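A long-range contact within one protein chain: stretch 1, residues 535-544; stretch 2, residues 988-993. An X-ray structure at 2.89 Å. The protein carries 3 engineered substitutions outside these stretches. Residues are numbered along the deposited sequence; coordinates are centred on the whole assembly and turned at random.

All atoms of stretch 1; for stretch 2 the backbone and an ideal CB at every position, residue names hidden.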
# COMPACT_ATOMS: atom_id res chain seq x y z
N ARG A 535 0.53 1.84 17.45
CA ARG A 535 -0.58 1.47 18.31
C ARG A 535 -0.65 2.43 19.49
O ARG A 535 0.31 2.57 20.25
CB ARG A 535 -0.44 0.02 18.78
CG ARG A 535 -0.84 -0.99 17.71
CD ARG A 535 -0.64 -2.44 18.15
NE ARG A 535 0.74 -2.89 17.97
CZ ARG A 535 1.55 -3.23 18.97
NH1 ARG A 535 2.79 -3.62 18.71
NH2 ARG A 535 1.13 -3.18 20.23
N ALA A 536 -1.80 3.10 19.63
CA ALA A 536 -1.95 4.17 20.60
C ALA A 536 -2.34 3.62 21.96
O ALA A 536 -3.23 2.77 22.07
CB ALA A 536 -3.00 5.17 20.12
N PHE A 537 -1.67 4.11 23.00
CA PHE A 537 -1.99 3.78 24.38
C PHE A 537 -1.88 5.05 25.22
O PHE A 537 -0.93 5.82 25.06
CB PHE A 537 -1.06 2.69 24.93
CG PHE A 537 -1.31 1.33 24.33
CD1 PHE A 537 -2.34 0.52 24.78
CD2 PHE A 537 -0.50 0.85 23.31
CE1 PHE A 537 -2.57 -0.73 24.23
CE2 PHE A 537 -0.72 -0.41 22.76
CZ PHE A 537 -1.75 -1.19 23.22
N VAL A 538 -2.86 5.25 26.10
CA VAL A 538 -2.96 6.47 26.89
C VAL A 538 -2.28 6.26 28.24
O VAL A 538 -2.54 5.26 28.93
CB VAL A 538 -4.43 6.87 27.09
CG1 VAL A 538 -4.54 7.93 28.17
CG2 VAL A 538 -5.01 7.39 25.80
N HIS A 539 -1.42 7.20 28.62
CA HIS A 539 -0.85 7.25 29.96
C HIS A 539 -1.88 7.90 30.88
O HIS A 539 -1.87 9.11 31.11
CB HIS A 539 0.46 8.03 29.96
CG HIS A 539 1.64 7.23 29.51
ND1 HIS A 539 2.59 6.75 30.38
CD2 HIS A 539 2.03 6.83 28.27
CE1 HIS A 539 3.51 6.08 29.70
NE2 HIS A 539 3.19 6.12 28.42
N PHE A 540 -2.77 7.08 31.44
CA PHE A 540 -3.83 7.60 32.29
C PHE A 540 -3.29 8.26 33.55
O PHE A 540 -3.97 9.12 34.13
CB PHE A 540 -4.81 6.48 32.67
CG PHE A 540 -5.40 5.76 31.48
CD1 PHE A 540 -6.46 6.31 30.78
CD2 PHE A 540 -4.89 4.54 31.07
CE1 PHE A 540 -7.00 5.65 29.69
CE2 PHE A 540 -5.42 3.89 29.98
CZ PHE A 540 -6.48 4.44 29.29
N ASP A 541 -2.07 7.91 33.98
CA ASP A 541 -1.47 8.56 35.14
C ASP A 541 -1.23 10.04 34.87
O ASP A 541 -1.46 10.88 35.75
CB ASP A 541 -0.16 7.87 35.51
CG ASP A 541 -0.36 6.66 36.39
OD1 ASP A 541 -1.50 6.44 36.85
OD2 ASP A 541 0.63 5.94 36.64
N LYS A 542 -0.78 10.38 33.66
CA LYS A 542 -0.18 11.68 33.40
C LYS A 542 -1.16 12.72 32.88
O LYS A 542 -0.85 13.92 32.95
CB LYS A 542 0.97 11.53 32.40
CG LYS A 542 2.04 10.53 32.83
CD LYS A 542 3.07 10.31 31.74
CE LYS A 542 4.10 9.26 32.17
NZ LYS A 542 5.14 9.04 31.12
N LEU A 543 -2.32 12.32 32.36
CA LEU A 543 -3.21 13.32 31.78
C LEU A 543 -3.99 14.11 32.82
O LEU A 543 -4.64 15.10 32.45
CB LEU A 543 -4.17 12.67 30.78
CG LEU A 543 -5.07 11.51 31.18
CD1 LEU A 543 -6.32 11.98 31.86
CD2 LEU A 543 -5.44 10.75 29.94
N SER A 544 -3.96 13.71 34.09
CA SER A 544 -4.57 14.54 35.12
C SER A 544 -3.78 15.82 35.34
O SER A 544 -4.36 16.91 35.47
CB SER A 544 -4.69 13.75 36.43
OG SER A 544 -3.43 13.25 36.84
N UNK A 988 -12.58 2.84 22.84
CA UNK A 988 -11.53 1.88 23.19
C UNK A 988 -10.26 2.56 23.67
O UNK A 988 -9.48 1.95 24.42
CB UNK A 988 -11.21 0.99 21.99
N UNK A 989 -10.02 3.80 23.25
CA UNK A 989 -8.84 4.53 23.70
C UNK A 989 -8.91 4.81 25.20
O UNK A 989 -7.99 4.47 25.95
CB UNK A 989 -8.70 5.84 22.92
N UNK A 990 -10.01 5.42 25.65
CA UNK A 990 -10.13 5.89 27.02
C UNK A 990 -10.40 4.79 28.02
O UNK A 990 -10.37 5.05 29.23
CB UNK A 990 -11.24 6.93 27.11
N UNK A 991 -10.68 3.57 27.57
CA UNK A 991 -10.99 2.47 28.47
C UNK A 991 -9.96 1.35 28.44
O UNK A 991 -10.17 0.33 29.11
CB UNK A 991 -12.37 1.90 28.13
N UNK A 992 -8.88 1.50 27.68
CA UNK A 992 -7.86 0.46 27.52
C UNK A 992 -8.51 -0.86 27.10
O UNK A 992 -8.38 -1.89 27.77
CB UNK A 992 -7.07 0.28 28.82
N UNK A 993 -9.23 -0.80 25.99
CA UNK A 993 -10.02 -1.94 25.56
C UNK A 993 -9.13 -3.10 25.14
O UNK A 993 -8.09 -2.91 24.50
CB UNK A 993 -10.95 -1.54 24.41

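Stretch 1 presents an apolar surface to stretch 2: the strand residues A536 and V538, the ring of F540 beyond the strand, and L543 further on. No hydrogen bond crosses between the stretches, so the positions of stretch 2 are constrained mainly by shape and polarity.

Position 988 lies in a helix, and its ideal CB has nothing of stretch 1 within 5.5 Å. Many side chains would fit. The residue is R988, whose guanidinium is hydrogen-bonded elsewhere in the structure.

At position 989, CA-to-CB points sideways, but the ideal CB is 4.9 Å from V538 CG2, and its CA and that of F537 are 6.9 Å apart. A medium-sized apolar side chain such as leucine, isoleucine or methionine could bend back to the strand, where A536 and V538 offer methyl groups and no charge. The residue is L989. Its CD2 lies 3.5 Å from V538 CG2 and 4.4 Å from A536 CB, so one methyl reaches both strand residues.

Position 990 directs CA-to-CB away from stretch 1, with its ideal CB 5.1 Å from F540 CE1. A small residue would leave V538 and L543 untouched from here; a long or broad apolar one could double back to them. W990 does so with its indole: CZ3 approaches V538 CG2 at 4.3 Å and L543 CD2 at 4.4 Å, the latter at the ring edge. Its backbone also takes part, W990 O lying 3.5 Å from F540 CE1, while L989 O sits at the edge of the same phenylalanine ring, 3.7 Å from F540 CZ.

At position 991, CA-to-CB again points away and the ideal CB meets nothing of stretch 1, so small or polar residues would serve as well as larger ones. S991 makes no contact across the interface.

Position 992 has positive phi (52°), which glycine, asparagine and aspartate tolerate best, and it is the first residue after the helix to leave helical phi/psi, in a Schellman motif; the backbone N of 993 donates to R988 O at 3.2 Å. The ideal CB is 4.1 Å from F540 CE2, so a compact side chain set sideways can still meet the aromatic rings. In D992 the carboxylate does this: OD1 is 3.9 Å from F540 CE2 and OD2 4.4 Å from F537 CE1, each at a ring edge, where the slightly positive C-H groups suit a carboxylate oxygen.

Position 993 is out of reach of stretch 1, which leaves its side chain undetermined. F993 makes no side-chain contact with it.

Stretch 2, residues 988-993: RLWSDF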
# COMPACT_ATOMS: atom_id res chain seq x y z
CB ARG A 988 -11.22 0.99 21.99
CG ARG A 988 -12.41 0.16 21.56
CD ARG A 988 -12.09 -0.75 20.42
NE ARG A 988 -13.22 -1.63 20.15
CZ ARG A 988 -13.19 -2.66 19.32
NH1 ARG A 988 -12.07 -2.95 18.67
NH2 ARG A 988 -14.27 -3.41 19.15
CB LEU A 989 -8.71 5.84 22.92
CG LEU A 989 -7.33 6.39 22.54
CD1 LEU A 989 -7.19 7.84 22.97
CD2 LEU A 989 -6.22 5.55 23.12
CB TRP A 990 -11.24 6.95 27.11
CG TRP A 990 -11.10 8.05 26.11
CD1 TRP A 990 -11.94 8.32 25.07
CD2 TRP A 990 -10.04 9.01 26.04
NE1 TRP A 990 -11.48 9.40 24.36
CE2 TRP A 990 -10.31 9.85 24.93
CE3 TRP A 990 -8.90 9.26 26.80
CZ2 TRP A 990 -9.48 10.90 24.57
CZ3 TRP A 990 -8.07 10.31 26.44
CH2 TRP A 990 -8.37 11.12 25.34
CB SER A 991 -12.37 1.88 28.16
OG SER A 991 -12.36 1.21 26.91
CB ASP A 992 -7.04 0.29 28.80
CG ASP A 992 -5.64 -0.23 28.53
OD1 ASP A 992 -4.72 0.11 29.29
OD2 ASP A 992 -5.46 -0.96 27.53
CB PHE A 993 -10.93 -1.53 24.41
CG PHE A 993 -11.64 -2.68 23.74
CD1 PHE A 993 -12.87 -3.11 24.20
CD2 PHE A 993 -11.08 -3.31 22.64
CE1 PHE A 993 -13.53 -4.16 23.58
CE2 PHE A 993 -11.73 -4.35 22.02
CZ PHE A 993 -12.96 -4.78 22.49
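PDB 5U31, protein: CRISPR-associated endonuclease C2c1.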